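Local coordinates for protein toll-like receptor 13 (Mus musculus, PDB 4Z0C) that recognises bacterial 23S rRNA as an innate immune receptor and signals through MYD88 and TRAF6 to activate NF-kappa-B and cytokine secretion, at residues G2-T7 against L687-C692; T24-A29 against N45-L50; P51-T56 against A78-E83; L670-W675 against S699-F704. All blocks are in the same frame, centred on the assembly; numbering follows the deposited sequence.

The chain enters at residues 2-7, one half of contact 1, whose partner 687-692 lies 680 residues further on; the loop it closes holds nearly the whole leucine-rich repeat solenoid. Nested inside are contact 2, where 24-29 meets 45-50 of the first repeat, and then contact 3, joining 51-56 to 78-83 in the next turn. These two follow in series and touch, L26 of contact 2 packing on F55 and S54 of contact 3. Contact 4 pairs the helical segment 670-675 with 699-704 in the C-terminal cap. Its segments alternate with those of contact 1, and Y690 O and C692 N probably hydrogen-bond to L701 N and S699 O. The N-terminal end, first repeats and C-terminal cap are thereby linked.

Contact 1 (G2-T7 against L687-C692); sequences GFNKCT and LRSYPC
This is a junction of main chain and side-chain stems between the two ends of the solenoid: the loop leading into the first strand meets a short 3-10 segment, 687-689, of the C-terminal cap. Its single backbone hydrogen bond runs from R688 N to F3 O at 3.1 Å, bent to 144°, with the donor well above the carbonyl plane. G2 suits its place because its CA lies 3.9 Å from L687 CB, where a beta carbon would collide. G2 O lies against the arginine stem, 3.3 Å from R688 CG, and near the plane of the guanidinium at its edge. N4, with CG anti to its backbone N (chi1 173°), lies alongside: its CB is 3.9 Å from R688 CB, while OD1 reaches S689 CB at 3.1 Å. The S689 hydroxyl bonds to F686 O. The F3 side chain turns away to meet the ring of H683, and the backbone N of N4 donates to the D32 carboxylate. Disulfides C6-C18 and C692-C665 fix each segment within its own cap. Direct contact between the two caps is what closes a leucine-rich repeat solenoid from an open horseshoe into a ring.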
loop_
_atom_site.group_PDB
_atom_site.type_symbol
_atom_site.label_atom_id
_atom_site.label_comp_id
_atom_site.label_asym_id
_atom_site.label_seq_id
_atom_site.Cartn_x
_atom_site.Cartn_y
_atom_site.Cartn_z
ATOM N N GLY A 2 19.079 -35.031 -1.984
ATOM C CA GLY A 2 17.969 -34.230 -1.548
ATOM C C GLY A 2 17.410 -35.131 -0.483
ATOM O O GLY A 2 17.503 -36.357 -0.608
ATOM N N PHE A 3 16.852 -34.539 0.566
ATOM C CA PHE A 3 16.341 -35.315 1.675
ATOM C C PHE A 3 14.822 -35.280 1.640
ATOM O O PHE A 3 14.231 -34.738 0.706
ATOM C CB PHE A 3 16.865 -34.756 2.992
ATOM C CG PHE A 3 18.288 -34.249 2.918
ATOM C CD1 PHE A 3 19.284 -34.996 2.308
ATOM C CD2 PHE A 3 18.624 -33.018 3.463
ATOM C CE1 PHE A 3 20.587 -34.522 2.246
ATOM C CE2 PHE A 3 19.929 -32.534 3.401
ATOM C CZ PHE A 3 20.906 -33.281 2.794
ATOM N N ASN A 4 14.190 -35.837 2.664
ATOM C CA ASN A 4 12.733 -35.907 2.707
ATOM C C ASN A 4 12.113 -34.723 3.451
ATOM O O ASN A 4 11.380 -33.936 2.852
ATOM C CB ASN A 4 12.282 -37.232 3.334
ATOM C CG ASN A 4 10.778 -37.295 3.570
ATOM O OD1 ASN A 4 9.997 -36.584 2.934
ATOM N ND2 ASN A 4 10.365 -38.170 4.478
ATOM N N LYS A 5 12.390 -34.620 4.749
ATOM C CA LYS A 5 11.776 -33.606 5.604
ATOM C C LYS A 5 12.617 -32.340 5.768
ATOM O O LYS A 5 12.092 -31.289 6.109
ATOM C CB LYS A 5 11.486 -34.198 6.981
ATOM C CG LYS A 5 10.019 -34.224 7.340
ATOM C CD LYS A 5 9.309 -35.409 6.737
ATOM C CE LYS A 5 7.909 -35.527 7.307
ATOM N NZ LYS A 5 7.113 -36.578 6.616
ATOM N N CYS A 6 13.910 -32.437 5.476
ATOM C CA CYS A 6 14.880 -31.383 5.759
ATOM C C CYS A 6 15.523 -30.865 4.485
ATOM O O CYS A 6 15.568 -31.568 3.473
ATOM C CB CYS A 6 16.017 -31.947 6.639
ATOM S SG CYS A 6 15.557 -32.596 8.265
ATOM N N THR A 7 16.101 -29.671 4.544
ATOM C CA THR A 7 16.881 -29.189 3.407
ATOM C C THR A 7 18.189 -28.594 3.867
ATOM O O THR A 7 18.314 -28.152 5.004
ATOM C CB THR A 7 16.115 -28.120 2.546
ATOM O OG1 THR A 7 16.959 -27.671 1.479
ATOM C CG2 THR A 7 15.700 -26.904 3.388
ATOM N N LEU A 687 13.456 -33.163 -2.086
ATOM C CA LEU A 687 13.342 -34.082 -3.226
ATOM C C LEU A 687 12.618 -35.380 -2.900
ATOM O O LEU A 687 11.672 -35.756 -3.586
ATOM C CB LEU A 687 14.736 -34.431 -3.752
ATOM C CG LEU A 687 14.819 -35.599 -4.749
ATOM C CD1 LEU A 687 14.168 -35.209 -6.080
ATOM C CD2 LEU A 687 16.258 -36.019 -4.957
ATOM N N ARG A 688 13.052 -36.037 -1.824
ATOM C CA ARG A 688 12.520 -37.344 -1.427
ATOM C C ARG A 688 11.086 -37.323 -0.911
ATOM O O ARG A 688 10.561 -38.367 -0.514
ATOM C CB ARG A 688 13.417 -37.998 -0.370
ATOM C CG ARG A 688 14.844 -38.216 -0.816
ATOM C CD ARG A 688 15.608 -39.075 0.165
ATOM N NE ARG A 688 16.447 -40.024 -0.564
ATOM C CZ ARG A 688 16.159 -41.316 -0.714
ATOM N NH1 ARG A 688 15.065 -41.830 -0.158
ATOM N NH2 ARG A 688 16.969 -42.097 -1.411
ATOM N N SER A 689 10.467 -36.143 -0.904
ATOM C CA SER A 689 9.074 -35.989 -0.487
ATOM C C SER A 689 8.124 -35.646 -1.639
ATOM O O SER A 689 6.899 -35.716 -1.472
ATOM C CB SER A 689 8.970 -34.908 0.584
ATOM O OG SER A 689 9.233 -33.627 0.041
ATOM N N TYR A 690 8.683 -35.275 -2.793
ATOM C CA TYR A 690 7.877 -34.830 -3.933
ATOM C C TYR A 690 6.865 -35.910 -4.288
ATOM O O TYR A 690 7.243 -37.037 -4.602
ATOM C CB TYR A 690 8.734 -34.534 -5.169
ATOM C CG TYR A 690 9.730 -33.399 -5.057
ATOM C CD1 TYR A 690 9.789 -32.586 -3.920
ATOM C CD2 TYR A 690 10.625 -33.142 -6.100
ATOM C CE1 TYR A 690 10.716 -31.557 -3.828
ATOM C CE2 TYR A 690 11.557 -32.110 -6.015
ATOM C CZ TYR A 690 11.601 -31.323 -4.872
ATOM O OH TYR A 690 12.528 -30.301 -4.779
ATOM N N PRO A 691 5.574 -35.565 -4.237
ATOM C CA PRO A 691 4.494 -36.534 -4.425
ATOM C C PRO A 691 4.125 -36.717 -5.889
ATOM O O PRO A 691 4.360 -35.833 -6.714
ATOM C CB PRO A 691 3.329 -35.870 -3.699
ATOM C CG PRO A 691 3.548 -34.415 -3.981
ATOM C CD PRO A 691 5.054 -34.213 -3.980
ATOM N N CYS A 692 3.527 -37.862 -6.199
ATOM C CA CYS A 692 3.028 -38.107 -7.541
ATOM C C CYS A 692 1.739 -37.338 -7.721
ATOM O O CYS A 692 0.948 -37.227 -6.787
ATOM C CB CYS A 692 2.804 -39.598 -7.774
ATOM S SG CYS A 692 4.345 -40.522 -7.971
#

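Contact 2 (T24-A29 against N45-L50); sequences TNLTEA and NEIQVL. With NAG (2-acetamido-2-deoxy-beta-D-glucopyranose), chain S.
L26, T24 and I47 build this contact, which seals the N-terminal end of the leucine-rich repeat solenoid against its first repeat. L26 opens the short helix 26-30 and directs its CB bond at the repeat. With CG anti to the backbone N (chi1 172°), its two methyls are divided: CD1 meets I47 CD1 at 4.1 Å and CD2 meets L50 CG at 3.9 Å, both pairs crossing obliquely. A branched tip suits this place, since one residue serves two core side chains. I47 carries its CG1 beside the backbone N, and its CD1 does the touching. T24 touches with both parts: its CB bond points away, yet OG1 lies 3.9 Å from E46 O, without a hydrogen bond, and its carbonyl O is 4.0 Å from I47 CA. N45 holds the asparagine position of the repeat, its buried amide bonded to main-chain atoms of K21, I23, C18 and L42. N25 has two roles: it caps the helix through OD1, which accepts from E28 N at 3.3 Å along an almost straight line (178°), and it carries the glycan. The sugar then lies between E28 and the repeat, with N25 ND2 bonded to NAG C1 and V49 CG2 3.9 Å from NAG C8.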
loop_
_atom_site.group_PDB
_atom_site.type_symbol
_atom_site.label_atom_id
_atom_site.label_comp_id
_atom_site.label_asym_id
_atom_site.label_seq_id
_atom_site.Cartn_x
_atom_site.Cartn_y
_atom_site.Cartn_z
ATOM N N THR A 24 7.087 -35.532 13.649
ATOM C CA THR A 24 6.672 -36.127 14.898
ATOM C C THR A 24 7.653 -37.194 15.352
ATOM O O THR A 24 7.791 -37.442 16.548
ATOM C CB THR A 24 5.254 -36.697 14.784
ATOM O OG1 THR A 24 4.820 -37.134 16.074
ATOM C CG2 THR A 24 5.223 -37.874 13.827
ATOM N N ASN A 25 8.355 -37.791 14.392
ATOM C CA ASN A 25 9.361 -38.817 14.662
ATOM C C ASN A 25 10.772 -38.300 14.355
ATOM O O ASN A 25 11.178 -38.208 13.195
ATOM C CB ASN A 25 9.030 -40.079 13.852
ATOM C CG ASN A 25 9.813 -41.303 14.302
ATOM O OD1 ASN A 25 11.030 -41.243 14.489
ATOM N ND2 ASN A 25 9.104 -42.425 14.486
ATOM N N LEU A 26 11.507 -37.957 15.408
ATOM C CA LEU A 26 12.813 -37.307 15.280
ATOM C C LEU A 26 13.823 -38.132 14.478
ATOM O O LEU A 26 14.472 -37.622 13.553
ATOM C CB LEU A 26 13.385 -36.982 16.666
ATOM C CG LEU A 26 14.825 -36.467 16.682
ATOM C CD1 LEU A 26 14.930 -35.192 15.880
ATOM C CD2 LEU A 26 15.303 -36.238 18.115
ATOM N N THR A 27 13.968 -39.398 14.857
ATOM C CA THR A 27 14.893 -40.311 14.186
ATOM C C THR A 27 14.642 -40.492 12.681
ATOM O O THR A 27 15.571 -40.365 11.878
ATOM C CB THR A 27 14.893 -41.675 14.871
ATOM O OG1 THR A 27 15.651 -41.571 16.077
ATOM C CG2 THR A 27 15.530 -42.712 13.972
ATOM N N GLU A 28 13.398 -40.769 12.298
ATOM C CA GLU A 28 13.062 -40.884 10.878
ATOM C C GLU A 28 13.409 -39.617 10.113
ATOM O O GLU A 28 14.104 -39.675 9.099
ATOM C CB GLU A 28 11.582 -41.223 10.686
ATOM C CG GLU A 28 11.272 -42.696 10.904
ATOM C CD GLU A 28 12.260 -43.625 10.187
ATOM O OE1 GLU A 28 13.211 -44.113 10.837
ATOM O OE2 GLU A 28 12.080 -43.870 8.974
ATOM N N ALA A 29 12.974 -38.474 10.638
ATOM C CA ALA A 29 13.183 -37.199 9.972
ATOM C C ALA A 29 14.657 -36.919 9.658
ATOM O O ALA A 29 14.981 -36.423 8.597
ATOM C CB ALA A 29 12.583 -36.067 10.806
ATOM N N ASN A 45 7.994 -27.963 15.174
ATOM C CA ASN A 45 7.482 -29.281 14.798
ATOM C C ASN A 45 6.727 -29.899 15.984
ATOM O O ASN A 45 6.441 -29.207 16.941
ATOM C CB ASN A 45 8.620 -30.188 14.305
ATOM C CG ASN A 45 9.152 -29.764 12.945
ATOM O OD1 ASN A 45 8.523 -30.014 11.914
ATOM N ND2 ASN A 45 10.317 -29.114 12.937
ATOM N N GLU A 46 6.431 -31.195 15.946
ATOM C CA GLU A 46 5.623 -31.809 17.005
ATOM C C GLU A 46 6.346 -33.001 17.649
ATOM O O GLU A 46 5.712 -33.970 18.079
ATOM C CB GLU A 46 4.259 -32.251 16.454
ATOM C CG GLU A 46 3.717 -31.365 15.327
ATOM C CD GLU A 46 2.478 -31.941 14.648
ATOM O OE1 GLU A 46 1.838 -32.842 15.238
ATOM O OE2 GLU A 46 2.154 -31.509 13.515
ATOM N N ILE A 47 7.673 -32.911 17.717
ATOM C CA ILE A 47 8.508 -33.911 18.380
ATOM C C ILE A 47 8.183 -34.023 19.875
ATOM O O ILE A 47 8.091 -33.017 20.570
ATOM C CB ILE A 47 10.003 -33.562 18.217
ATOM C CG1 ILE A 47 10.374 -33.521 16.728
ATOM C CG2 ILE A 47 10.875 -34.542 18.994
ATOM C CD1 ILE A 47 11.639 -32.746 16.423
ATOM N N GLN A 48 8.006 -35.251 20.357
ATOM C CA GLN A 48 7.563 -35.476 21.727
ATOM C C GLN A 48 8.612 -36.190 22.583
ATOM O O GLN A 48 8.785 -35.860 23.753
ATOM C CB GLN A 48 6.247 -36.260 21.762
ATOM C CG GLN A 48 5.020 -35.420 21.462
ATOM C CD GLN A 48 3.717 -36.066 21.910
ATOM O OE1 GLN A 48 3.629 -37.272 22.063
ATOM N NE2 GLN A 48 2.691 -35.251 22.096
ATOM N N VAL A 49 9.333 -37.151 22.015
ATOM C CA VAL A 49 10.347 -37.844 22.803
ATOM C C VAL A 49 11.701 -37.850 22.112
ATOM O O VAL A 49 11.792 -37.861 20.883
ATOM C CB VAL A 49 9.945 -39.303 23.180
ATOM C CG1 VAL A 49 8.524 -39.359 23.728
ATOM C CG2 VAL A 49 10.092 -40.228 21.999
ATOM N N LEU A 50 12.752 -37.812 22.924
ATOM C CA LEU A 50 14.112 -37.921 22.426
ATOM C C LEU A 50 14.694 -39.234 22.935
ATOM O O LEU A 50 15.140 -39.314 24.087
ATOM C CB LEU A 50 14.972 -36.750 22.914
ATOM C CG LEU A 50 15.201 -35.574 21.961
ATOM C CD1 LEU A 50 13.888 -34.927 21.597
ATOM C CD2 LEU A 50 16.178 -34.556 22.525
HETATM C C1 NAG S . 9.952 -43.590 14.663
HETATM C C2 NAG S . 9.390 -44.349 15.874
HETATM C C3 NAG S . 9.972 -45.758 16.034
HETATM C C4 NAG S . 10.086 -46.503 14.703
HETATM C C5 NAG S . 10.733 -45.613 13.642
HETATM C C6 NAG S . 10.863 -46.325 12.294
HETATM C C7 NAG S . 8.588 -43.016 17.765
HETATM C C8 NAG S . 8.917 -41.794 18.576
HETATM N N2 NAG S . 9.597 -43.588 17.097
HETATM O O3 NAG S . 9.153 -46.505 16.913
HETATM O O4 NAG S . 10.831 -47.695 14.876
HETATM O O5 NAG S . 9.998 -44.408 13.499
HETATM O O6 NAG S . 9.636 -46.886 11.871
HETATM O O7 NAG S . 7.431 -43.441 17.736
#

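Contact 3 (P51-T56 against A78-E83); sequences PPWSFT and AFRGLE
The six-membered ring of W53 lies flat against the arginine stem: R80 CB stands over one face, 3.6 Å from the centroid and 15° off the normal, a CH-pi contact. R80 is extended beyond CG, so its CD also passes W53 CZ2 at 3.8 Å, and the guanidinium plane is turned 30° from the indole. On the buried side F55 and F79 lie side by side, pointing the same way, F55 CE2 4.1 Å from F79 CD1. They hold equivalent places in successive leucine-rich repeats, the phenylalanine spine away from the main strands. L82 crosses F55 obliquely, its CD1 3.7 Å from F55 CD2, while A78 O sits at the F55 ring edge. That oxygen also accepts a weak bond from S54 N at 3.3 Å. A78 CA comes within 3.4 Å of P51 O in a CA-H...O contact, consistent with its small methyl. G81 suits the third position of the type II turn F79-L82: with phi at 83°, a beta carbon would jam against the preceding carbonyl O and approach the W53 ring.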
loop_
_atom_site.group_PDB
_atom_site.type_symbol
_atom_site.label_atom_id
_atom_site.label_comp_id
_atom_site.label_asym_id
_atom_site.label_seq_id
_atom_site.Cartn_x
_atom_site.Cartn_y
_atom_site.Cartn_z
ATOM N N PRO A 51 14.678 -40.271 22.077
ATOM C CA PRO A 51 15.189 -41.620 22.363
ATOM C C PRO A 51 16.691 -41.629 22.642
ATOM O O PRO A 51 17.370 -40.646 22.332
ATOM C CB PRO A 51 14.866 -42.403 21.081
ATOM C CG PRO A 51 14.622 -41.350 20.011
ATOM C CD PRO A 51 14.047 -40.183 20.745
ATOM N N PRO A 52 17.194 -42.724 23.249
ATOM C CA PRO A 52 18.571 -42.957 23.712
ATOM C C PRO A 52 19.747 -42.750 22.747
ATOM O O PRO A 52 20.843 -42.531 23.229
ATOM C CB PRO A 52 18.532 -44.419 24.152
ATOM C CG PRO A 52 17.161 -44.597 24.658
ATOM C CD PRO A 52 16.284 -43.765 23.767
ATOM N N TRP A 53 19.577 -42.843 21.443
ATOM C CA TRP A 53 20.697 -42.481 20.579
ATOM C C TRP A 53 20.194 -41.694 19.388
ATOM O O TRP A 53 20.351 -42.116 18.239
ATOM C CB TRP A 53 21.502 -43.712 20.128
ATOM C CG TRP A 53 22.626 -44.088 21.059
ATOM C CD1 TRP A 53 22.535 -44.826 22.215
ATOM C CD2 TRP A 53 24.015 -43.740 20.919
ATOM N NE1 TRP A 53 23.775 -44.953 22.794
ATOM C CE2 TRP A 53 24.701 -44.300 22.023
ATOM C CE3 TRP A 53 24.742 -43.004 19.978
ATOM C CZ2 TRP A 53 26.077 -44.149 22.204
ATOM C CZ3 TRP A 53 26.119 -42.867 20.156
ATOM C CH2 TRP A 53 26.767 -43.438 21.257
ATOM N N SER A 54 19.597 -40.540 19.680
ATOM C CA SER A 54 18.877 -39.764 18.684
ATOM C C SER A 54 19.776 -39.261 17.573
ATOM O O SER A 54 19.346 -39.162 16.434
ATOM C CB SER A 54 18.139 -38.602 19.348
ATOM O OG SER A 54 17.094 -39.071 20.190
ATOM N N PHE A 55 21.042 -39.011 17.882
ATOM C CA PHE A 55 21.938 -38.396 16.905
ATOM C C PHE A 55 23.191 -39.201 16.553
ATOM O O PHE A 55 24.245 -38.621 16.303
ATOM C CB PHE A 55 22.296 -36.987 17.370
ATOM C CG PHE A 55 21.092 -36.126 17.597
ATOM C CD1 PHE A 55 20.466 -35.494 16.526
ATOM C CD2 PHE A 55 20.548 -35.980 18.873
ATOM C CE1 PHE A 55 19.340 -34.718 16.726
ATOM C CE2 PHE A 55 19.416 -35.194 19.076
ATOM C CZ PHE A 55 18.812 -34.570 18.000
ATOM N N THR A 56 23.061 -40.529 16.527
ATOM C CA THR A 56 24.186 -41.452 16.293
ATOM C C THR A 56 25.065 -41.112 15.088
ATOM O O THR A 56 26.287 -41.035 15.204
ATOM C CB THR A 56 23.710 -42.913 16.102
ATOM O OG1 THR A 56 22.834 -43.289 17.167
ATOM C CG2 THR A 56 24.902 -43.857 16.079
ATOM N N ALA A 78 20.288 -39.717 25.178
ATOM C CA ALA A 78 19.765 -38.965 24.029
ATOM C C ALA A 78 20.822 -38.289 23.158
ATOM O O ALA A 78 20.822 -38.442 21.926
ATOM C CB ALA A 78 18.751 -37.949 24.486
ATOM N N PHE A 79 21.739 -37.582 23.812
ATOM C CA PHE A 79 22.769 -36.803 23.128
ATOM C C PHE A 79 24.166 -37.455 23.077
ATOM O O PHE A 79 25.172 -36.748 22.947
ATOM C CB PHE A 79 22.864 -35.416 23.761
ATOM C CG PHE A 79 21.545 -34.722 23.873
ATOM C CD1 PHE A 79 20.927 -34.185 22.747
ATOM C CD2 PHE A 79 20.911 -34.595 25.105
ATOM C CE1 PHE A 79 19.695 -33.532 22.857
ATOM C CE2 PHE A 79 19.676 -33.948 25.221
ATOM C CZ PHE A 79 19.075 -33.416 24.104
ATOM N N ARG A 80 24.238 -38.780 23.210
ATOM C CA ARG A 80 25.540 -39.462 23.135
ATOM C C ARG A 80 26.233 -39.302 21.779
ATOM O O ARG A 80 25.583 -39.286 20.734
ATOM C CB ARG A 80 25.447 -40.938 23.548
ATOM C CG ARG A 80 25.916 -41.163 24.990
ATOM C CD ARG A 80 25.567 -42.532 25.579
ATOM N NE ARG A 80 25.854 -42.578 27.016
ATOM C CZ ARG A 80 27.075 -42.504 27.543
ATOM N NH1 ARG A 80 28.135 -42.388 26.753
ATOM N NH2 ARG A 80 27.241 -42.545 28.861
ATOM N N GLY A 81 27.558 -39.184 21.806
ATOM C CA GLY A 81 28.330 -38.972 20.594
ATOM C C GLY A 81 28.410 -37.528 20.119
ATOM O O GLY A 81 29.243 -37.207 19.274
ATOM N N LEU A 82 27.569 -36.651 20.669
ATOM C CA LEU A 82 27.539 -35.243 20.256
ATOM C C LEU A 82 28.603 -34.403 20.958
ATOM O O LEU A 82 28.293 -33.394 21.589
ATOM C CB LEU A 82 26.152 -34.623 20.499
ATOM C CG LEU A 82 25.011 -35.172 19.643
ATOM C CD1 LEU A 82 23.714 -34.343 19.766
ATOM C CD2 LEU A 82 25.475 -35.231 18.199
ATOM N N GLU A 83 29.859 -34.807 20.823
ATOM C CA GLU A 83 30.941 -34.195 21.590
ATOM C C GLU A 83 31.472 -32.864 21.043
ATOM O O GLU A 83 32.327 -32.230 21.660
ATOM C CB GLU A 83 32.079 -35.201 21.806
ATOM C CG GLU A 83 32.241 -35.613 23.270
ATOM C CD GLU A 83 31.571 -36.940 23.602
ATOM O OE1 GLU A 83 32.154 -37.715 24.389
ATOM O OE2 GLU A 83 30.447 -37.191 23.109
#

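Contact 4 (L670-W675 against S699-F704); sequences LWFKNW and SLLIDF
Inside the LRRCT cap of the solenoid, K673 leaves helix 670-678 and lies across the loop 699-704. Its CB bond heads for that loop, and CG, anti to the backbone N (chi1 160°), is the first atom to arrive, 3.8 Å from L701 O. CD follows at 3.6 Å from the same oxygen and also passes near the F704 ring. CE has the most neighbours: it is 3.7 Å from F704 CB, 3.4 Å from F704 O and 3.8 Å from I702 O, so the methylene next to the ammonium, whose hydrogens are probably polarised, faces two carbonyl oxygens. A long aliphatic stem with a charged end suits a buried start and a polar finish. At chi4 (-76°) the chain bends, bringing NZ back toward the helix, where N674 OD1 receives a weak bond and D706 forms a long, weak ion pair; N674 ND2 bonds to the same D706 carboxylate, which probably helps to offset the lysine charge. Leucine and phenylalanine fill in on both flanks of the lysine. F672 presents its ring edge to L701 CD2, and F704, with CG anti to the backbone N, meets L670 at its ring edge, CE2 4.4 Å from L670 CD1.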
loop_
_atom_site.group_PDB
_atom_site.type_symbol
_atom_site.label_atom_id
_atom_site.label_comp_id
_atom_site.label_asym_id
_atom_site.label_seq_id
_atom_site.Cartn_x
_atom_site.Cartn_y
_atom_site.Cartn_z
ATOM N N LEU A 670 12.055 -39.143 -16.006
ATOM C CA LEU A 670 12.947 -40.250 -15.667
ATOM C C LEU A 670 14.392 -39.788 -15.530
ATOM O O LEU A 670 15.036 -40.118 -14.557
ATOM C CB LEU A 670 12.837 -41.410 -16.665
ATOM C CG LEU A 670 13.779 -42.579 -16.348
ATOM C CD1 LEU A 670 13.449 -43.131 -14.974
ATOM C CD2 LEU A 670 13.700 -43.678 -17.397
ATOM N N TRP A 671 14.898 -39.001 -16.479
ATOM C CA TRP A 671 16.261 -38.496 -16.315
ATOM C C TRP A 671 16.429 -37.676 -15.018
ATOM O O TRP A 671 17.403 -37.863 -14.273
ATOM C CB TRP A 671 16.724 -37.652 -17.513
ATOM C CG TRP A 671 18.086 -37.059 -17.208
ATOM C CD1 TRP A 671 19.304 -37.671 -17.360
ATOM C CD2 TRP A 671 18.358 -35.766 -16.636
ATOM N NE1 TRP A 671 20.315 -36.833 -16.939
ATOM C CE2 TRP A 671 19.761 -35.660 -16.490
ATOM C CE3 TRP A 671 17.556 -34.687 -16.248
ATOM C CZ2 TRP A 671 20.375 -34.511 -15.972
ATOM C CZ3 TRP A 671 18.172 -33.546 -15.732
ATOM C CH2 TRP A 671 19.563 -33.467 -15.606
ATOM N N PHE A 672 15.471 -36.788 -14.746
ATOM C CA PHE A 672 15.554 -35.913 -13.580
ATOM C C PHE A 672 15.571 -36.700 -12.265
ATOM O O PHE A 672 16.421 -36.467 -11.421
ATOM C CB PHE A 672 14.419 -34.868 -13.567
ATOM C CG PHE A 672 14.417 -33.989 -12.328
ATOM C CD1 PHE A 672 15.359 -32.976 -12.183
ATOM C CD2 PHE A 672 13.505 -34.210 -11.298
ATOM C CE1 PHE A 672 15.363 -32.171 -11.054
ATOM C CE2 PHE A 672 13.510 -33.422 -10.164
ATOM C CZ PHE A 672 14.441 -32.400 -10.041
ATOM N N LYS A 673 14.646 -37.647 -12.122
ATOM C CA LYS A 673 14.525 -38.465 -10.922
ATOM C C LYS A 673 15.822 -39.194 -10.564
ATOM O O LYS A 673 16.233 -39.207 -9.401
ATOM C CB LYS A 673 13.378 -39.463 -11.090
ATOM C CG LYS A 673 13.440 -40.665 -10.165
ATOM C CD LYS A 673 12.547 -41.778 -10.705
ATOM C CE LYS A 673 12.709 -43.085 -9.934
ATOM N NZ LYS A 673 13.969 -43.805 -10.295
ATOM N N ASN A 674 16.462 -39.800 -11.560
ATOM C CA ASN A 674 17.732 -40.492 -11.330
ATOM C C ASN A 674 18.902 -39.554 -11.046
ATOM O O ASN A 674 19.706 -39.812 -10.147
ATOM C CB ASN A 674 18.058 -41.417 -12.505
ATOM C CG ASN A 674 17.179 -42.644 -12.525
ATOM O OD1 ASN A 674 16.857 -43.200 -11.476
ATOM N ND2 ASN A 674 16.721 -43.028 -13.708
ATOM N N TRP A 675 18.979 -38.461 -11.807
ATOM C CA TRP A 675 20.066 -37.500 -11.674
ATOM C C TRP A 675 19.954 -36.737 -10.349
ATOM O O TRP A 675 20.962 -36.491 -9.678
ATOM C CB TRP A 675 20.084 -36.517 -12.850
ATOM C CG TRP A 675 21.028 -35.363 -12.638
ATOM C CD1 TRP A 675 22.366 -35.341 -12.910
ATOM C CD2 TRP A 675 20.712 -34.074 -12.083
ATOM N NE1 TRP A 675 22.900 -34.117 -12.567
ATOM C CE2 TRP A 675 21.905 -33.321 -12.066
ATOM C CE3 TRP A 675 19.537 -33.484 -11.611
ATOM C CZ2 TRP A 675 21.958 -32.012 -11.584
ATOM C CZ3 TRP A 675 19.590 -32.173 -11.133
ATOM C CH2 TRP A 675 20.791 -31.454 -11.128
ATOM N N SER A 699 2.077 -41.950 -2.948
ATOM C CA SER A 699 3.145 -42.363 -3.838
ATOM C C SER A 699 4.094 -41.198 -4.119
ATOM O O SER A 699 3.676 -40.042 -4.189
ATOM C CB SER A 699 2.540 -42.929 -5.128
ATOM O OG SER A 699 3.367 -42.665 -6.239
ATOM N N LEU A 700 5.373 -41.517 -4.295
ATOM C CA LEU A 700 6.430 -40.517 -4.405
ATOM C C LEU A 700 7.154 -40.578 -5.736
ATOM O O LEU A 700 7.361 -41.665 -6.286
ATOM C CB LEU A 700 7.466 -40.728 -3.303
ATOM C CG LEU A 700 7.010 -40.721 -1.848
ATOM C CD1 LEU A 700 8.141 -41.215 -0.952
ATOM C CD2 LEU A 700 6.578 -39.332 -1.466
ATOM N N LEU A 701 7.574 -39.415 -6.232
ATOM C CA LEU A 701 8.402 -39.343 -7.442
ATOM C C LEU A 701 9.622 -40.236 -7.299
ATOM O O LEU A 701 10.116 -40.826 -8.259
ATOM C CB LEU A 701 8.890 -37.910 -7.667
ATOM C CG LEU A 701 9.835 -37.725 -8.856
ATOM C CD1 LEU A 701 9.086 -37.995 -10.156
ATOM C CD2 LEU A 701 10.471 -36.337 -8.851
ATOM N N ILE A 702 10.073 -40.336 -6.059
ATOM C CA ILE A 702 11.317 -40.979 -5.702
ATOM C C ILE A 702 11.229 -42.498 -5.925
ATOM O O ILE A 702 12.247 -43.172 -6.134
ATOM C CB ILE A 702 11.696 -40.583 -4.246
ATOM C CG1 ILE A 702 13.194 -40.525 -4.051
ATOM C CG2 ILE A 702 10.959 -41.425 -3.180
ATOM C CD1 ILE A 702 13.573 -40.859 -2.642
ATOM N N ASP A 703 10.001 -43.018 -5.871
ATOM C CA ASP A 703 9.734 -44.443 -6.023
ATOM C C ASP A 703 8.980 -44.693 -7.307
ATOM O O ASP A 703 7.882 -45.248 -7.284
ATOM C CB ASP A 703 8.873 -44.934 -4.870
ATOM C CG ASP A 703 9.519 -44.689 -3.524
ATOM O OD1 ASP A 703 10.755 -44.869 -3.424
ATOM O OD2 ASP A 703 8.800 -44.295 -2.570
ATOM N N PHE A 704 9.588 -44.340 -8.432
ATOM C CA PHE A 704 8.890 -44.425 -9.705
ATOM C C PHE A 704 9.427 -45.615 -10.471
ATOM O O PHE A 704 10.641 -45.738 -10.688
ATOM C CB PHE A 704 9.037 -43.130 -10.507
ATOM C CG PHE A 704 8.592 -43.252 -11.928
ATOM C CD1 PHE A 704 7.244 -43.248 -12.242
ATOM C CD2 PHE A 704 9.518 -43.377 -12.952
ATOM C CE1 PHE A 704 6.828 -43.370 -13.548
ATOM C CE2 PHE A 704 9.109 -43.499 -14.267
ATOM C CZ PHE A 704 7.763 -43.494 -14.565
#